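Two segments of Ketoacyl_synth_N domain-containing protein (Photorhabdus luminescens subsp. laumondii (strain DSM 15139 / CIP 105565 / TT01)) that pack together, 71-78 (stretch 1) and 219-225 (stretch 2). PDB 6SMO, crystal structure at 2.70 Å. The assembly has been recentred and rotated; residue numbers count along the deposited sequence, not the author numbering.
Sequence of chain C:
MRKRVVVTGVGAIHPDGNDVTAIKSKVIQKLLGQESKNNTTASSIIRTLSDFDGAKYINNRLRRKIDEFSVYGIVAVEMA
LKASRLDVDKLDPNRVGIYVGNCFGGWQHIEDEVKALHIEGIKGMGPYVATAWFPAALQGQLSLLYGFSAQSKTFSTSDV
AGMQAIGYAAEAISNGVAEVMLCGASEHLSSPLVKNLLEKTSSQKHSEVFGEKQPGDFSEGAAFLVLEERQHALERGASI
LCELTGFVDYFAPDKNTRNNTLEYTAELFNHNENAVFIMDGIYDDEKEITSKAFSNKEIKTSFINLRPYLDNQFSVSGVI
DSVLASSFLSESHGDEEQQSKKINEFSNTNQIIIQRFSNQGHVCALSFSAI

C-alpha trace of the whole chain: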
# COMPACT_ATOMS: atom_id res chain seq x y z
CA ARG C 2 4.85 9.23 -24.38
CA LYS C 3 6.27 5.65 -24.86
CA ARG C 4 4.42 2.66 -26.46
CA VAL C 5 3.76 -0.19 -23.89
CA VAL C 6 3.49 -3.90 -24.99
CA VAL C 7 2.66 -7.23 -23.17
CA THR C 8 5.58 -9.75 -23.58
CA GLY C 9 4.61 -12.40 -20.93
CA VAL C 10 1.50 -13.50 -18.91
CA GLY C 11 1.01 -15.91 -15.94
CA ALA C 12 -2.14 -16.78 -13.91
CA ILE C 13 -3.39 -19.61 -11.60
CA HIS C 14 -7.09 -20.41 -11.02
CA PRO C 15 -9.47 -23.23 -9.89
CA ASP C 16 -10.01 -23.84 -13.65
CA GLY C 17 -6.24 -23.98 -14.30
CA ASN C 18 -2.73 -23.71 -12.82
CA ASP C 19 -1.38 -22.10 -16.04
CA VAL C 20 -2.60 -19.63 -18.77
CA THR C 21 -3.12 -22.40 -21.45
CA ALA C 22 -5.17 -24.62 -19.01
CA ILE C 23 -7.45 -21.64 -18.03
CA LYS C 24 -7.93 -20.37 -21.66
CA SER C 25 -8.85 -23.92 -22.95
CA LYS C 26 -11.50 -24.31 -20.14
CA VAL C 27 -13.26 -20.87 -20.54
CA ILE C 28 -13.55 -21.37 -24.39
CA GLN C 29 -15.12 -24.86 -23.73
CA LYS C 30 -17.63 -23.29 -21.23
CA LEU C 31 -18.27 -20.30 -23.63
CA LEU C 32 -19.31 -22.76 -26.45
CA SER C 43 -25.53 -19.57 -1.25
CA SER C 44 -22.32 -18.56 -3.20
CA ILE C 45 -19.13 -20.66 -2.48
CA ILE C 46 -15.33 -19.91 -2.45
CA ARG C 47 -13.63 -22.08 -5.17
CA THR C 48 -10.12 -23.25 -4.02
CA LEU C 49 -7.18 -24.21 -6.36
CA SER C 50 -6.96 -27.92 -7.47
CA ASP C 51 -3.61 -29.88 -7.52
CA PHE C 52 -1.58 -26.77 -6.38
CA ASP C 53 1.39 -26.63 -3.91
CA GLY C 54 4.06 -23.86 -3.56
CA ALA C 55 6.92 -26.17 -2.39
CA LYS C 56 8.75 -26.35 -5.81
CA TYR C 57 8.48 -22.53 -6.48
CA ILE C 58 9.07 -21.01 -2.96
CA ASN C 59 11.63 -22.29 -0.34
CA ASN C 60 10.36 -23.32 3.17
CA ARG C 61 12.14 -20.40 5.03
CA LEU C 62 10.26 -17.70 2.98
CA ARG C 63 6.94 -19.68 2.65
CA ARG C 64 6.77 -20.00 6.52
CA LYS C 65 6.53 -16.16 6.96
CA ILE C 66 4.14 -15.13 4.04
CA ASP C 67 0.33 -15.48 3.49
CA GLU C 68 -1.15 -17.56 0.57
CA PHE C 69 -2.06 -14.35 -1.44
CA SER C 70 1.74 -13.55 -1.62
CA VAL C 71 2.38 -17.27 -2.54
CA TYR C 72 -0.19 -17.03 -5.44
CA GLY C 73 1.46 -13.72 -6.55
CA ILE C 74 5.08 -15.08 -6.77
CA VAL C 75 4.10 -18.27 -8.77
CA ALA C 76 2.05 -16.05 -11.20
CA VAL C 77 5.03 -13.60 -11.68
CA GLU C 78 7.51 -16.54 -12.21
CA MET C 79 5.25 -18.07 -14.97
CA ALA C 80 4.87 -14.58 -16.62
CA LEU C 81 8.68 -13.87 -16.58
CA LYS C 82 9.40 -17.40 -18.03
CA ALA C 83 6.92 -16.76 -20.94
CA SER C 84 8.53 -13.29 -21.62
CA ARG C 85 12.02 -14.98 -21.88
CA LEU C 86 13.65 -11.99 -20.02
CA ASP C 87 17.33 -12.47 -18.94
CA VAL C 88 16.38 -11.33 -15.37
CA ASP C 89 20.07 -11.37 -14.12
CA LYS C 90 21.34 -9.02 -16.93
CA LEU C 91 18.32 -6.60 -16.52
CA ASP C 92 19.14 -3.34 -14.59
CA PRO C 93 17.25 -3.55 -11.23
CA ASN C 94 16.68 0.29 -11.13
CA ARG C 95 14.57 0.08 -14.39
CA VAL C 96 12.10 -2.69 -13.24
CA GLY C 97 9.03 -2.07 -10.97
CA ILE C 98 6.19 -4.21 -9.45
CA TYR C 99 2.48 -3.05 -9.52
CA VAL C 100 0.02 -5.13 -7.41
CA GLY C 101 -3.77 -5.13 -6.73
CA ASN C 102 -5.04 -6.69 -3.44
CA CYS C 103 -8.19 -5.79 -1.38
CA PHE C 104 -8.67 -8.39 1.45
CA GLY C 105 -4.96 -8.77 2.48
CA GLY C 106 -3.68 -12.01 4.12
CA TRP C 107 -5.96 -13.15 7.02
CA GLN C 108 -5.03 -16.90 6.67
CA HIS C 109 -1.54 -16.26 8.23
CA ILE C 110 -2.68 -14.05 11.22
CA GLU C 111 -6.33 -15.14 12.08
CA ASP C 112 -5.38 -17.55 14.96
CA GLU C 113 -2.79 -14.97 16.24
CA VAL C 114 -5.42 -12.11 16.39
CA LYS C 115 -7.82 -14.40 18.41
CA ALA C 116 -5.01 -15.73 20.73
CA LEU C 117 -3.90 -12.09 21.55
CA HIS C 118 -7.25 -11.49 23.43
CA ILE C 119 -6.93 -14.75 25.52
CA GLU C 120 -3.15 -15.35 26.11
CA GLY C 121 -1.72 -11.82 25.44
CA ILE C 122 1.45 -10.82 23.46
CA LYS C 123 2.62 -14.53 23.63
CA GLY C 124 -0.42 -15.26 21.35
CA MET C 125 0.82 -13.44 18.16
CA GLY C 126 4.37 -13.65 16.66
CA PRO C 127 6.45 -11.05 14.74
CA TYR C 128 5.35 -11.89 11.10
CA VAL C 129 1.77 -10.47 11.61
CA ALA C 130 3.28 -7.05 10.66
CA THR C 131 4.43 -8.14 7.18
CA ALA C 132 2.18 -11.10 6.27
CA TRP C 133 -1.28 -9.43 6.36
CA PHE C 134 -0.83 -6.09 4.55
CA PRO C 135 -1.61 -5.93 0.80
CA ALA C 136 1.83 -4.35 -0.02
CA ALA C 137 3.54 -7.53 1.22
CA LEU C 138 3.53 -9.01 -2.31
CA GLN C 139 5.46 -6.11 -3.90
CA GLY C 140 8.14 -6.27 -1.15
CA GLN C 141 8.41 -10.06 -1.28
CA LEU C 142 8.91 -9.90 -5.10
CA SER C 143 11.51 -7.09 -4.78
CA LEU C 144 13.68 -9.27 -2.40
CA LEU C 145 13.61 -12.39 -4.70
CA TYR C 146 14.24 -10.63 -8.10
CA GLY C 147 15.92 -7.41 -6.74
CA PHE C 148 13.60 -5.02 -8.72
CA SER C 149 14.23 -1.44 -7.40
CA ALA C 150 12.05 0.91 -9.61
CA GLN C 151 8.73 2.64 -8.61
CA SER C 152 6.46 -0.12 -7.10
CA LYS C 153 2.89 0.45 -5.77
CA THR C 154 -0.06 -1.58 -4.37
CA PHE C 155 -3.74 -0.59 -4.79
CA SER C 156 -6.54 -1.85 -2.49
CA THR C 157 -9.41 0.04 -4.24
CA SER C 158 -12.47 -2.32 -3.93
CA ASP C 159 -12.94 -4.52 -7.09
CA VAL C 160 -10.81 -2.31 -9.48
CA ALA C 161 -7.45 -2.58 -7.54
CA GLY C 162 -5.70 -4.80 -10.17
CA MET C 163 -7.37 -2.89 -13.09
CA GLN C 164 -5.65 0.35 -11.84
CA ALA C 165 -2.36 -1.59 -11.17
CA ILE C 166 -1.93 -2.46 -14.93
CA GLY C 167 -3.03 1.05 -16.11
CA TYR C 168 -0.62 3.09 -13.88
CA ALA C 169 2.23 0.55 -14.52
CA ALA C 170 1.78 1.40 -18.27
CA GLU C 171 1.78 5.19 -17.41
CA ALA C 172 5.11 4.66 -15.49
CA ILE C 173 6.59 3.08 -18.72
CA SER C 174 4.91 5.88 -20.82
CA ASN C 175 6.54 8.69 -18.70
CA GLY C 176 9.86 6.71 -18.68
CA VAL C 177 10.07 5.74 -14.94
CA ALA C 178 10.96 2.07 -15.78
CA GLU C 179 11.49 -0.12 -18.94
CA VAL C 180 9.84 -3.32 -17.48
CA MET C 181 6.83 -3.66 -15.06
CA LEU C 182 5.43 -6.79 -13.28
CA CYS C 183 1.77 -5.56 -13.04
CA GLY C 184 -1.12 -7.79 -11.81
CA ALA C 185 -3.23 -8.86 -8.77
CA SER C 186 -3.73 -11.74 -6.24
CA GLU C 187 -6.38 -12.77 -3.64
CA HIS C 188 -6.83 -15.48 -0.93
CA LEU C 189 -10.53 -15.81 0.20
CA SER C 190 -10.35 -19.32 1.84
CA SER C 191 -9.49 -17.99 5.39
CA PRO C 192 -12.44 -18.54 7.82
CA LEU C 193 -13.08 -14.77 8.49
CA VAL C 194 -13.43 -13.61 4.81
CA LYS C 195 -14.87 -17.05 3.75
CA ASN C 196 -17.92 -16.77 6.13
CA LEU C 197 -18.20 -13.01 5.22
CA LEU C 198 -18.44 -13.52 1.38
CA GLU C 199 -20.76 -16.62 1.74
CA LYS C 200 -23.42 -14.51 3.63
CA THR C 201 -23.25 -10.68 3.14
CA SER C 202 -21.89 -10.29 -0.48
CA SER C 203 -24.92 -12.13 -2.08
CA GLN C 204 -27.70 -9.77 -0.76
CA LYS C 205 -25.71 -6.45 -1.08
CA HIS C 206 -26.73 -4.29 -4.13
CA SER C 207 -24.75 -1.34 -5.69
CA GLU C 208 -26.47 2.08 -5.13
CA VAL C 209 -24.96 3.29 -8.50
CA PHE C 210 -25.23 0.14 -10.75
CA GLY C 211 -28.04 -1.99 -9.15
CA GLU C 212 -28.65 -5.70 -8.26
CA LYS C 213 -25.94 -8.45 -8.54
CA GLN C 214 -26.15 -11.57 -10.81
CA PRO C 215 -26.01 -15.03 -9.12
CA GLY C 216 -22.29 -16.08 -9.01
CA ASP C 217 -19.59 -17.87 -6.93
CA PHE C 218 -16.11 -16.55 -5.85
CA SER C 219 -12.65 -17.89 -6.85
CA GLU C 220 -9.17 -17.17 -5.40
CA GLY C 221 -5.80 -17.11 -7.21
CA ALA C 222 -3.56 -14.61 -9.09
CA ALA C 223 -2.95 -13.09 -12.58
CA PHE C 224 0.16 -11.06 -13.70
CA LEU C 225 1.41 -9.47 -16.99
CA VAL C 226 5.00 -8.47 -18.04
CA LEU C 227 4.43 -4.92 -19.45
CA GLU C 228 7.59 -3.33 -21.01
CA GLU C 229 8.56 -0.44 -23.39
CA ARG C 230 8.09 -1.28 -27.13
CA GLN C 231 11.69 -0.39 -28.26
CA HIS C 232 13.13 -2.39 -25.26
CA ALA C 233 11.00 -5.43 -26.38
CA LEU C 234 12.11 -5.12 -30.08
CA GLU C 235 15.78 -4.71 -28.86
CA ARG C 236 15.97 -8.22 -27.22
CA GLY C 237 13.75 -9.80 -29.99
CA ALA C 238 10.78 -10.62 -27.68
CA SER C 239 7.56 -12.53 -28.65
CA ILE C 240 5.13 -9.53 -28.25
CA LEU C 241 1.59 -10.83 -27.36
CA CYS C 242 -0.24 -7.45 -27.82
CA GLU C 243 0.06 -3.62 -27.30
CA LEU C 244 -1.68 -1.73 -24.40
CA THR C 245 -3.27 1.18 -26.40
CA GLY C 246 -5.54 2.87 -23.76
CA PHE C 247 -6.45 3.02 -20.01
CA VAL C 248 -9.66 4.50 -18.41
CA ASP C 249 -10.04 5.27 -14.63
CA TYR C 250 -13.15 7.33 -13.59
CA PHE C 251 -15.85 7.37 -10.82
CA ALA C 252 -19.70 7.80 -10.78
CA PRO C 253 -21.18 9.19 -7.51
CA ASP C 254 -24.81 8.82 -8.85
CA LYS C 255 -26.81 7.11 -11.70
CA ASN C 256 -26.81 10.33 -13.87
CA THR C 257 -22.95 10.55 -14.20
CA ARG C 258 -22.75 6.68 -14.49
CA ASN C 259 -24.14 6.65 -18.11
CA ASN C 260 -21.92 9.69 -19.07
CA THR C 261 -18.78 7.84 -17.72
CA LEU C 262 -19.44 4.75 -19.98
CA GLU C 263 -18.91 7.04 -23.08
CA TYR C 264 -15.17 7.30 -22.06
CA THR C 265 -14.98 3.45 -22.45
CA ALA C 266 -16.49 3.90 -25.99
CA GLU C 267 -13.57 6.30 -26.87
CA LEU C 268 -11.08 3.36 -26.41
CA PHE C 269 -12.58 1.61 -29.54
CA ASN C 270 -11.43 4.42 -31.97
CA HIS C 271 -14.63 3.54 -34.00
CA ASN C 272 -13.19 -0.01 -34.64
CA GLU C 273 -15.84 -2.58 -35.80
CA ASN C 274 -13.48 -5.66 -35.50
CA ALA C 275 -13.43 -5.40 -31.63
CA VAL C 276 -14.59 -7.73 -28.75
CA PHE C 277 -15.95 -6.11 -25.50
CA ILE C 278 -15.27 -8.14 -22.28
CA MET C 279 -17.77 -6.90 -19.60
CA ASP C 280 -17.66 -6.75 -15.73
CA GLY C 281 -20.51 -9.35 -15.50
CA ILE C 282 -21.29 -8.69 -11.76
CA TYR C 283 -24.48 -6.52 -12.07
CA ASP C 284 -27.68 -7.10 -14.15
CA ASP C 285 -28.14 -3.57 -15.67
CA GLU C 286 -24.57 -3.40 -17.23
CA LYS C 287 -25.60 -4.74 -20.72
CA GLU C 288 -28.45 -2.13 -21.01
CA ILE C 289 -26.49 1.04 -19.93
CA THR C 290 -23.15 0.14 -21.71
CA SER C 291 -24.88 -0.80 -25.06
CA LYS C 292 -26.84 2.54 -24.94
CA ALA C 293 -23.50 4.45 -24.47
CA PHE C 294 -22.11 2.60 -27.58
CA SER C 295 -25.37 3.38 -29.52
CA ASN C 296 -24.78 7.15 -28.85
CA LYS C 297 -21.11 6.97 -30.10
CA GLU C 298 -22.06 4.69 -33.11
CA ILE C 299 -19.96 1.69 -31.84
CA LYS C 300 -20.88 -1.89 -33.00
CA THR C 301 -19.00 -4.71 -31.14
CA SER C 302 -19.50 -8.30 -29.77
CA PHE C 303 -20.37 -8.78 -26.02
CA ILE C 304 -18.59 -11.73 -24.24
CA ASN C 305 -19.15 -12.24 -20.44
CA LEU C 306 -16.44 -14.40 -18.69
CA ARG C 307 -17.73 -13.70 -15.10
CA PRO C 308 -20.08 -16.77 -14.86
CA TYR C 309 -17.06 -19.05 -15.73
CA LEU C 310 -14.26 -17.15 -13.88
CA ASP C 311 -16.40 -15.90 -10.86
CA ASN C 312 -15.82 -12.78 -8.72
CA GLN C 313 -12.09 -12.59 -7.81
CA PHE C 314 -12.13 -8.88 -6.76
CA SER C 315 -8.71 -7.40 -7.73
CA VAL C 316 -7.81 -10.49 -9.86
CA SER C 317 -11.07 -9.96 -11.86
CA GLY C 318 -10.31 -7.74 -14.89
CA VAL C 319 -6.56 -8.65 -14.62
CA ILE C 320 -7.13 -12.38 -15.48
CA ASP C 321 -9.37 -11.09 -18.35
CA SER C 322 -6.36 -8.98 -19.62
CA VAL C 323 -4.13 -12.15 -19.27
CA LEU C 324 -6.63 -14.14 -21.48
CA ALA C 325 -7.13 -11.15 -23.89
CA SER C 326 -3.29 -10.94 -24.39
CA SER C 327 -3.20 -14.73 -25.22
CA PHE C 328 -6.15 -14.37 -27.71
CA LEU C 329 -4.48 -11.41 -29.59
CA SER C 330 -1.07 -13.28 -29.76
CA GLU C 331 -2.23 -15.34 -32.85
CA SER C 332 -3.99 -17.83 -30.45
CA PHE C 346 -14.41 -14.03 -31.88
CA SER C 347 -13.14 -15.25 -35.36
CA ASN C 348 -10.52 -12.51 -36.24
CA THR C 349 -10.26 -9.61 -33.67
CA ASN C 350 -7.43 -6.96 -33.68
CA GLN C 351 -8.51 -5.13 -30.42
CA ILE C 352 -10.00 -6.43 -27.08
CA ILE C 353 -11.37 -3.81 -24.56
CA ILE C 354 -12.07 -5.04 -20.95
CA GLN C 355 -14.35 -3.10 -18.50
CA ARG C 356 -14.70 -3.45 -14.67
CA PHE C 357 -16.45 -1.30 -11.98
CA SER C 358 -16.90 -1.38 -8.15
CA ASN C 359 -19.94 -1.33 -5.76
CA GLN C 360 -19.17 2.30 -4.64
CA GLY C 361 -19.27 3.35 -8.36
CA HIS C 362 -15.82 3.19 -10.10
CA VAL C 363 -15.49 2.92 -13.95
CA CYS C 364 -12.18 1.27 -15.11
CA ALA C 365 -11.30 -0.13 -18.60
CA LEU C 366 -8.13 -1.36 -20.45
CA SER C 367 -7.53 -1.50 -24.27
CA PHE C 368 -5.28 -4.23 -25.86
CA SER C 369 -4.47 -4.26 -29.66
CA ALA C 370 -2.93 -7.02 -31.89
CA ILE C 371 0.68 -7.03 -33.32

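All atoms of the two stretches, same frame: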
# COMPACT_ATOMS: atom_id res chain seq x y z
N VAL C 71 1.96 -15.98 -1.91
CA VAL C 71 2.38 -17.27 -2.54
C VAL C 71 1.82 -17.32 -3.97
O VAL C 71 2.60 -17.61 -4.90
CB VAL C 71 1.94 -18.49 -1.71
CG1 VAL C 71 2.13 -19.80 -2.46
CG2 VAL C 71 2.66 -18.54 -0.37
N TYR C 72 0.52 -17.04 -4.13
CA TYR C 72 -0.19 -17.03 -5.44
C TYR C 72 0.43 -15.98 -6.37
O TYR C 72 0.50 -16.22 -7.59
CB TYR C 72 -1.69 -16.74 -5.26
CG TYR C 72 -2.47 -17.73 -4.44
CD1 TYR C 72 -2.14 -19.08 -4.41
CD2 TYR C 72 -3.58 -17.32 -3.71
CE1 TYR C 72 -2.87 -19.99 -3.66
CE2 TYR C 72 -4.32 -18.22 -2.96
CZ TYR C 72 -3.97 -19.56 -2.94
OH TYR C 72 -4.70 -20.44 -2.20
N GLY C 73 0.86 -14.85 -5.81
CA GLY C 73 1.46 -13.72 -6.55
C GLY C 73 2.80 -14.09 -7.16
O GLY C 73 3.02 -13.77 -8.34
N ILE C 74 3.67 -14.75 -6.38
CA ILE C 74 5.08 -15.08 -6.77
C ILE C 74 5.07 -16.14 -7.88
O ILE C 74 5.86 -16.00 -8.83
CB ILE C 74 5.90 -15.52 -5.54
CG1 ILE C 74 6.06 -14.38 -4.53
CG2 ILE C 74 7.25 -16.08 -5.95
CD1 ILE C 74 6.38 -14.82 -3.13
N VAL C 75 4.21 -17.17 -7.77
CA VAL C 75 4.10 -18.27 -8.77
C VAL C 75 3.56 -17.71 -10.09
O VAL C 75 4.00 -18.19 -11.15
CB VAL C 75 3.25 -19.46 -8.27
CG1 VAL C 75 3.85 -20.10 -7.03
CG2 VAL C 75 1.80 -19.08 -8.01
N ALA C 76 2.65 -16.73 -10.03
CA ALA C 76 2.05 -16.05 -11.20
C ALA C 76 3.12 -15.21 -11.92
O ALA C 76 3.17 -15.26 -13.16
CB ALA C 76 0.88 -15.20 -10.76
N VAL C 77 3.94 -14.48 -11.16
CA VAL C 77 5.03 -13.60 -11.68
C VAL C 77 6.11 -14.48 -12.34
O VAL C 77 6.59 -14.09 -13.42
CB VAL C 77 5.63 -12.71 -10.57
CG1 VAL C 77 6.98 -12.13 -10.94
CG2 VAL C 77 4.66 -11.60 -10.17
N GLU C 78 6.46 -15.61 -11.72
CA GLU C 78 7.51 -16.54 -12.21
C GLU C 78 7.09 -17.11 -13.57
O GLU C 78 7.95 -17.16 -14.47
CB GLU C 78 7.78 -17.65 -11.19
CG GLU C 78 8.89 -18.61 -11.60
CD GLU C 78 10.22 -17.95 -11.93
OE1 GLU C 78 10.73 -17.18 -11.09
OE2 GLU C 78 10.75 -18.20 -13.03
N SER C 219 -13.84 -17.05 -6.59
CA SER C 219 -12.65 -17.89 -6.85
C SER C 219 -11.40 -17.13 -6.43
O SER C 219 -11.32 -15.93 -6.71
CB SER C 219 -12.56 -18.28 -8.28
OG SER C 219 -13.71 -18.99 -8.68
N GLU C 220 -10.45 -17.81 -5.80
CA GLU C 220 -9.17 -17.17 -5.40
C GLU C 220 -8.11 -17.49 -6.44
O GLU C 220 -8.37 -18.25 -7.36
CB GLU C 220 -8.74 -17.68 -4.02
CG GLU C 220 -8.47 -19.16 -3.98
CD GLU C 220 -8.07 -19.66 -2.61
OE1 GLU C 220 -7.48 -20.75 -2.51
OE2 GLU C 220 -8.37 -18.97 -1.63
N GLY C 221 -6.94 -16.88 -6.30
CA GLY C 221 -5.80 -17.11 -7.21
C GLY C 221 -5.04 -15.83 -7.50
O GLY C 221 -5.06 -14.93 -6.63
N ALA C 222 -4.40 -15.75 -8.67
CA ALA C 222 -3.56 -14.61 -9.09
C ALA C 222 -3.44 -14.56 -10.61
O ALA C 222 -3.62 -15.61 -11.26
CB ALA C 222 -2.20 -14.72 -8.44
N ALA C 223 -3.16 -13.37 -11.15
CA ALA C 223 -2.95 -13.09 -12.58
C ALA C 223 -1.98 -11.91 -12.71
O ALA C 223 -2.22 -10.88 -12.05
CB ALA C 223 -4.27 -12.79 -13.25
N PHE C 224 -0.91 -12.08 -13.50
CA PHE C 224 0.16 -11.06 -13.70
C PHE C 224 0.52 -10.98 -15.19
O PHE C 224 0.44 -12.00 -15.90
CB PHE C 224 1.38 -11.38 -12.84
CG PHE C 224 1.32 -10.82 -11.45
CD1 PHE C 224 0.68 -11.50 -10.43
CD2 PHE C 224 1.91 -9.59 -11.16
CE1 PHE C 224 0.62 -10.97 -9.14
CE2 PHE C 224 1.86 -9.07 -9.87
CZ PHE C 224 1.21 -9.76 -8.87
N LEU C 225 0.92 -9.77 -15.62
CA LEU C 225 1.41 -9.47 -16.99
C LEU C 225 2.81 -8.85 -16.89
O LEU C 225 3.06 -8.14 -15.90
CB LEU C 225 0.44 -8.49 -17.67
CG LEU C 225 -0.99 -9.00 -17.87
CD1 LEU C 225 -1.88 -8.63 -16.69
CD2 LEU C 225 -1.59 -8.44 -19.16

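Residues 71-78 form one segment of a longer helix, and 221-225 open a strand that runs on beyond the stretch. Their axes come within 7.1 Å, and their N-to-C directions differ by 36°, so helix and strand run in broadly the same sense. Two CA pairs mark the register: Tyr72 CA lies 5.5 Å from Ala222 CA, and Val77 CA lies 5.9 Å from Phe224 CA. The small Ala222 and Ala76 meet between the larger Tyr72 and Phe224 side chains. Together the surfaces bury 363 Å².

The alternation of the strand decides what it offers. Ala222 and Phe224 direct their CA-to-CB bonds toward the helix, whereas Ala223 and Leu225 point away. On the helix, Tyr72 and Ala76, four residues apart and so on nearly the same side, point toward the strand; Ile74 points away. The helical repeat is documented by Ala76 N to Tyr72 O at 3.3 Å and Val77 N to Gly73 O at 3.1 Å, both backbone hydrogen bonds.

Ala222 sits close against the helix. Its CB is 3.2 Å from Tyr72 O, 3.8 Å from Tyr72 CB and 3.9 Å from Ala76 CB. The methyl thus rests against one turn of helix, touching backbone as well as side chain, and the contact is one of shape and apolar burial.

Tyr72 adopts chi1 of -62° (m), with chi2 of -31°. This turns the ring away from Ala222, toward Gly221 and Glu220, where Tyr72 CD2 lies 4.1 Å from Gly221 O and the hydroxyl reaches the carboxylate of Glu220. Glu220 meets it with chi1 of 62° (p) and an extended chi2 of -179° (t). The resulting Tyr72 OH to Glu220 OE1 distance is 2.8 Å, and the hydroxyl is the donor; despite the short separation, the hydrogen bond is weak. It is the only hydrogen bond between the stretches. Glu220 OE2 is hydrogen-bonded elsewhere in the structure, so both carboxylate oxygens of this buried side chain have polar partners. Between Glu220 and Ala222, Gly221 has phi/psi of 141/-152°, a conformation in which a CB would be jammed against the preceding carbonyl oxygen. That local backbone constraint, rather than the helix, calls for glycine, since a CB there would point away from stretch 1.

Phe224 supplies the strand's largest share of the contact, with 76 Å² covered. With chi1 of -87° (m) and chi2 of 85°, its ring extends along the helix beside Gly73, Ala76 and Val77. Val77, at chi1 of 163° (t), places CG2 3.6 Å from the ring centroid and 15° off the ring normal, a CH-pi contact over one face; its closest ring atom is Phe224 CD2, 3.5 Å from Val77 CG2. Ala76 CB approaches Phe224 CD1 obliquely at 3.7 Å. Gly73 O lies 3.8 Å from Phe224 CE1, and an ideal CB on Gly73 would stand 4.0 Å from that same carbon, close but without a clear clash.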